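Local atomic coordinates of CocE/NonD family hydrolase (Staphylococcus aureus subsp. aureus COL, PDB entry 3III), a protein that probably hydrolyses ester or amide bonds as a serine hydrolase of the CocE/NonD family, related to the X-Pro dipeptidyl-peptidases of the alpha/beta-hydrolase clan. Residues Val69-Asp74 / Val119-Ala124; Val149-Ala154 / Pro183-Ala188. All blocks are in the same frame, centred on the assembly; numbering follows the deposited sequence.

Contact 1 of 2, residues Val69-Asp74 / Val119-Ala124; sequences VVMSAD and VVVKVA
The ammonium of K122 is gripped by three groups: its NZ lies 2.6 Å from D74 OD2 in a salt bridge. NZ also donates to S72 OG at 2.8 Å and has a third partner in S107 OG. S72, K122 and D74 share one face of the sheet. The lysine chain leaves with CG anti to the backbone N (chi1 -179°); it bends at chi2 and chi3, and its end comes to the neighbouring strand, where NZ meets OD2 nearly along the C-O bond. The charge pair is buried, and the proximity of the lysine probably favours an ionised carboxylate. Water 1 joins S72 OG to V121 O, tying the same serine to the opposing backbone. The strands 69-74 and 119-124 run parallel in register. V70 N donates to V119 O and V70 O accepts from V121 N, while S72 N reaches V121 O and V123 N reaches S72 O; the last rung, D74 N to V123 O at 3.4 Å, is weak. The other face is apolar. V69 CG1 touches V121 CG2 at 3.7 Å, the selenomethionine M71 lies alongside V121 with its CE against V121 CB, and A73 CB meets V123 CB at 3.5 Å. Such parallel pairing belongs to the central sheet of the alpha/beta-hydrolase fold. Strand 67-74 lies between 119-124 and 162-168; helix 140-154 packs on the M71, A73 and V123 face, and helix 170-179 on the face of S72, K122 and D74.

Contact 2 of 2, residues Val149-Ala154 / Pro183-Ala188; sequences VIEWAA and PPHLKA
Helix 140-154 of the alpha/beta-hydrolase fold meets the type I turn P183 to L186, which leads into strand 186-192, and E151 joins the two through H185. Its carboxylate takes two bonds from this one residue. H185 ND1 donates to E151 OE1 at 2.6 Å. The backbone N of H185 donates to E151 OE2 at 2.9 Å. OE1 is met on its syn side with ND1 23° out of the carboxylate plane, whereas OE1 itself lies close to the plane of the imidazole; OE2 uses its syn lone pair. Carboxylate and ring are turned 36° from each other. The glutamate chain bends at chi2 (-54°), and its end reaches the turn, where OE2 also lies 3.5 Å from P184 CD. Nearly one helical turn further along, A154 CB sits over a face of the H185 ring in a CH-pi contact, 3.8 Å from the centroid and closest to CG. The turn closes on itself with L186 N bonded to P183 O. I150 points toward the turn: its CD1 touches P183 CG at 4.0 Å, and its CG2 packs near P183 CB and L186 CB. The backbone of H185 also pairs with I163, joining the turn to strand 162-168. The bond at ND1 and A154 CB over the face fix the rotation of the ring, while the bond at the backbone N holds the turn. ND1 carries a proton in this bond; the carboxylate would be expected to polarise the imidazole.

In the fold
Contact 1 lies wholly inside the protein, strand against strand in the central sheet; contact 2 is only partly buried and joins a helix packed on that sheet to the turn entering strand 186-192. Their centres are 11 Å apart and they touch directly: M71 CE lies 3.3 Å from A153 CB, M71 SE rests on I150 CG1, and V123 CG2 meets V149 CG1. Helix 140-154, which follows strand 119-124 in the chain, thus packs on the apolar face of contact 1. Both contacts hold a carboxylate, but D74 pairs with a buried lysine, whereas E151 binds a partly exposed histidine and its backbone N.

Contact 1 of 2, residues Val69-Asp74 / Val119-Ala124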
loop_
_atom_site.group_PDB
_atom_site.type_symbol
_atom_site.label_atom_id
_atom_site.label_comp_id
_atom_site.label_asym_id
_atom_site.label_seq_id
_atom_site.Cartn_x
_atom_site.Cartn_y
_atom_site.Cartn_z
ATOM N N VAL A 69 22.777 -7.247 -7.974
ATOM C CA VAL A 69 21.621 -8.080 -8.155
ATOM C C VAL A 69 20.320 -7.405 -7.652
ATOM O O VAL A 69 20.274 -6.929 -6.520
ATOM C CB VAL A 69 21.744 -9.376 -7.417
ATOM C CG1 VAL A 69 20.438 -10.208 -7.617
ATOM C CG2 VAL A 69 23.036 -10.115 -7.839
ATOM N N VAL A 70 19.343 -7.329 -8.547
ATOM C CA VAL A 70 18.005 -6.849 -8.256
ATOM C C VAL A 70 17.127 -8.088 -8.083
ATOM O O VAL A 70 17.152 -8.983 -8.923
ATOM C CB VAL A 70 17.436 -5.986 -9.394
ATOM C CG1 VAL A 70 15.971 -5.549 -9.067
ATOM C CG2 VAL A 70 18.358 -4.727 -9.669
HETATM N N MSE A 71 16.394 -8.178 -6.972
HETATM C CA MSE A 71 15.575 -9.372 -6.684
HETATM C C MSE A 71 14.163 -9.008 -6.305
HETATM O O MSE A 71 13.940 -7.928 -5.725
HETATM C CB MSE A 71 16.183 -10.139 -5.520
HETATM C CG MSE A 71 15.512 -11.508 -5.286
HETATM SE SE MSE A 71 16.512 -12.496 -3.873
HETATM C CE MSE A 71 18.188 -12.797 -4.866
ATOM N N SER A 72 13.192 -9.828 -6.730
ATOM C CA SER A 72 11.848 -9.752 -6.196
ATOM C C SER A 72 11.333 -11.153 -5.922
ATOM O O SER A 72 11.768 -12.182 -6.555
ATOM C CB SER A 72 10.889 -8.990 -7.126
ATOM O OG SER A 72 10.547 -9.786 -8.250
ATOM N N ALA A 73 10.369 -11.232 -5.000
ATOM C CA ALA A 73 9.790 -12.536 -4.618
ATOM C C ALA A 73 8.305 -12.442 -4.242
ATOM O O ALA A 73 7.872 -11.550 -3.521
ATOM C CB ALA A 73 10.578 -13.154 -3.504
ATOM N N ASP A 74 7.533 -13.430 -4.709
ATOM C CA ASP A 74 6.131 -13.528 -4.445
ATOM C C ASP A 74 5.668 -14.969 -4.688
ATOM O O ASP A 74 6.454 -15.856 -4.984
ATOM C CB ASP A 74 5.368 -12.548 -5.361
ATOM C CG ASP A 74 5.656 -12.789 -6.785
ATOM O OD1 ASP A 74 5.179 -13.808 -7.307
ATOM O OD2 ASP A 74 6.449 -12.015 -7.351
ATOM N N VAL A 119 22.020 -7.806 -12.621
ATOM C CA VAL A 119 21.373 -9.106 -12.710
ATOM C C VAL A 119 19.950 -8.949 -12.111
ATOM O O VAL A 119 19.763 -8.185 -11.191
ATOM C CB VAL A 119 22.193 -10.214 -11.989
ATOM C CG1 VAL A 119 21.344 -11.493 -11.727
ATOM C CG2 VAL A 119 23.469 -10.540 -12.773
ATOM N N VAL A 120 18.937 -9.615 -12.698
ATOM C CA VAL A 120 17.610 -9.709 -12.102
ATOM C C VAL A 120 17.286 -11.160 -11.715
ATOM O O VAL A 120 17.370 -12.075 -12.560
ATOM C CB VAL A 120 16.493 -9.089 -12.993
ATOM C CG1 VAL A 120 15.104 -9.304 -12.353
ATOM C CG2 VAL A 120 16.730 -7.537 -13.253
ATOM N N VAL A 121 16.913 -11.375 -10.441
ATOM C CA VAL A 121 16.522 -12.730 -9.985
ATOM C C VAL A 121 15.078 -12.659 -9.618
ATOM O O VAL A 121 14.654 -11.751 -8.886
ATOM C CB VAL A 121 17.322 -13.239 -8.761
ATOM C CG1 VAL A 121 16.774 -14.595 -8.299
ATOM C CG2 VAL A 121 18.859 -13.266 -9.033
ATOM N N LYS A 122 14.290 -13.589 -10.157
ATOM C CA LYS A 122 12.834 -13.636 -9.894
ATOM C C LYS A 122 12.572 -14.888 -9.105
ATOM O O LYS A 122 12.875 -15.984 -9.567
ATOM C CB LYS A 122 12.031 -13.658 -11.208
ATOM C CG LYS A 122 10.534 -13.681 -10.999
ATOM C CD LYS A 122 10.002 -12.271 -10.591
ATOM C CE LYS A 122 8.780 -12.441 -9.694
ATOM N NZ LYS A 122 8.277 -11.248 -9.079
ATOM N N VAL A 123 12.018 -14.726 -7.911
ATOM C CA VAL A 123 11.878 -15.797 -6.939
ATOM C C VAL A 123 10.413 -16.203 -6.824
ATOM O O VAL A 123 9.534 -15.357 -6.617
ATOM C CB VAL A 123 12.384 -15.382 -5.532
ATOM C CG1 VAL A 123 12.218 -16.552 -4.548
ATOM C CG2 VAL A 123 13.826 -14.913 -5.646
ATOM N N ALA A 124 10.181 -17.509 -6.991
ATOM C CA ALA A 124 8.944 -18.143 -6.590
ATOM C C ALA A 124 9.088 -18.623 -5.149
ATOM O O ALA A 124 9.850 -19.537 -4.866
ATOM C CB ALA A 124 8.602 -19.298 -7.529
HETATM O O HOH W 1 12.632 -9.938 -9.960
HETATM O O HOH W 2 7.284 -15.262 -8.274
#

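Contact 2 of 2, residues Val149-Ala154 / Pro183-Ala188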
loop_
_atom_site.group_PDB
_atom_site.type_symbol
_atom_site.label_atom_id
_atom_site.label_comp_id
_atom_site.label_asym_id
_atom_site.label_seq_id
_atom_site.Cartn_x
_atom_site.Cartn_y
_atom_site.Cartn_z
ATOM N N VAL A 149 17.424 -17.017 -0.038
ATOM C CA VAL A 149 17.649 -16.784 -1.441
ATOM C C VAL A 149 18.571 -15.556 -1.641
ATOM O O VAL A 149 19.441 -15.569 -2.547
ATOM C CB VAL A 149 16.322 -16.683 -2.263
ATOM C CG1 VAL A 149 16.620 -16.502 -3.749
ATOM C CG2 VAL A 149 15.426 -17.981 -2.037
ATOM N N ILE A 150 18.393 -14.515 -0.817
ATOM C CA ILE A 150 19.268 -13.333 -0.850
ATOM C C ILE A 150 20.697 -13.737 -0.615
ATOM O O ILE A 150 21.589 -13.356 -1.369
ATOM C CB ILE A 150 18.825 -12.232 0.178
ATOM C CG1 ILE A 150 17.501 -11.635 -0.275
ATOM C CG2 ILE A 150 19.918 -11.192 0.372
ATOM C CD1 ILE A 150 16.791 -10.800 0.771
ATOM N N GLU A 151 20.925 -14.528 0.432
ATOM C CA GLU A 151 22.273 -14.934 0.806
ATOM C C GLU A 151 22.889 -15.883 -0.209
ATOM O O GLU A 151 24.085 -15.826 -0.445
ATOM C CB GLU A 151 22.281 -15.504 2.230
ATOM C CG GLU A 151 21.900 -14.437 3.283
ATOM C CD GLU A 151 22.768 -13.160 3.199
ATOM O OE1 GLU A 151 24.013 -13.301 3.368
ATOM O OE2 GLU A 151 22.228 -12.043 2.959
ATOM N N TRP A 152 22.077 -16.734 -0.825
ATOM C CA TRP A 152 22.538 -17.612 -1.896
ATOM C C TRP A 152 23.015 -16.807 -3.130
ATOM O O TRP A 152 24.094 -17.072 -3.674
ATOM C CB TRP A 152 21.414 -18.548 -2.293
ATOM C CG TRP A 152 21.719 -19.376 -3.515
ATOM C CD1 TRP A 152 22.340 -20.588 -3.552
ATOM C CD2 TRP A 152 21.417 -19.035 -4.850
ATOM N NE1 TRP A 152 22.437 -21.023 -4.849
ATOM C CE2 TRP A 152 21.881 -20.080 -5.663
ATOM C CE3 TRP A 152 20.779 -17.942 -5.450
ATOM C CZ2 TRP A 152 21.730 -20.066 -7.051
ATOM C CZ3 TRP A 152 20.615 -17.945 -6.816
ATOM C CH2 TRP A 152 21.108 -18.995 -7.602
ATOM N N ALA A 153 22.215 -15.822 -3.518
ATOM C CA ALA A 153 22.487 -14.946 -4.633
ATOM C C ALA A 153 23.795 -14.210 -4.451
ATOM O O ALA A 153 24.515 -14.033 -5.407
ATOM C CB ALA A 153 21.340 -13.924 -4.801
ATOM N N ALA A 154 24.105 -13.827 -3.208
ATOM C CA ALA A 154 25.318 -13.093 -2.920
ATOM C C ALA A 154 26.572 -13.896 -3.171
ATOM O O ALA A 154 27.617 -13.319 -3.393
ATOM C CB ALA A 154 25.330 -12.564 -1.509
ATOM N N PRO A 183 19.200 -9.468 6.333
ATOM C CA PRO A 183 20.104 -10.340 5.607
ATOM C C PRO A 183 21.416 -9.573 5.363
ATOM O O PRO A 183 21.353 -8.402 4.924
ATOM C CB PRO A 183 19.339 -10.619 4.269
ATOM C CG PRO A 183 17.932 -10.248 4.520
ATOM C CD PRO A 183 18.005 -9.142 5.537
ATOM N N PRO A 184 22.599 -10.191 5.657
ATOM C CA PRO A 184 23.856 -9.451 5.558
ATOM C C PRO A 184 24.159 -8.856 4.152
ATOM O O PRO A 184 24.721 -7.768 4.071
ATOM C CB PRO A 184 24.912 -10.491 5.945
ATOM C CG PRO A 184 24.184 -11.403 6.856
ATOM C CD PRO A 184 22.783 -11.454 6.370
ATOM N N HIS A 185 23.707 -9.511 3.090
ATOM C CA HIS A 185 23.940 -9.004 1.721
ATOM C C HIS A 185 22.795 -8.244 1.100
ATOM O O HIS A 185 22.874 -7.889 -0.073
ATOM C CB HIS A 185 24.415 -10.166 0.827
ATOM C CG HIS A 185 25.697 -10.761 1.314
ATOM N ND1 HIS A 185 25.740 -11.738 2.284
ATOM C CD2 HIS A 185 26.987 -10.447 1.033
ATOM C CE1 HIS A 185 27.005 -12.050 2.523
ATOM N NE2 HIS A 185 27.782 -11.276 1.783
ATOM N N LEU A 186 21.723 -7.980 1.862
ATOM C CA LEU A 186 20.680 -7.070 1.422
ATOM C C LEU A 186 21.235 -5.664 1.694
ATOM O O LEU A 186 21.335 -5.228 2.859
ATOM C CB LEU A 186 19.363 -7.281 2.197
ATOM C CG LEU A 186 18.214 -6.338 1.788
ATOM C CD1 LEU A 186 17.807 -6.579 0.323
ATOM C CD2 LEU A 186 17.031 -6.411 2.796
ATOM N N LYS A 187 21.616 -4.965 0.631
ATOM C CA LYS A 187 22.282 -3.666 0.723
ATOM C C LYS A 187 21.356 -2.475 0.432
ATOM O O LYS A 187 21.751 -1.335 0.670
ATOM C CB LYS A 187 23.478 -3.589 -0.244
ATOM C CG LYS A 187 24.547 -4.673 -0.020
ATOM C CD LYS A 187 25.137 -4.616 1.380
ATOM C CE LYS A 187 26.272 -5.651 1.603
ATOM N NZ LYS A 187 27.543 -5.065 1.045
ATOM N N ALA A 188 20.138 -2.730 -0.064
ATOM C CA ALA A 188 19.175 -1.664 -0.410
ATOM C C ALA A 188 17.805 -2.294 -0.674
ATOM O O ALA A 188 17.734 -3.470 -1.085
ATOM C CB ALA A 188 19.659 -0.893 -1.654
#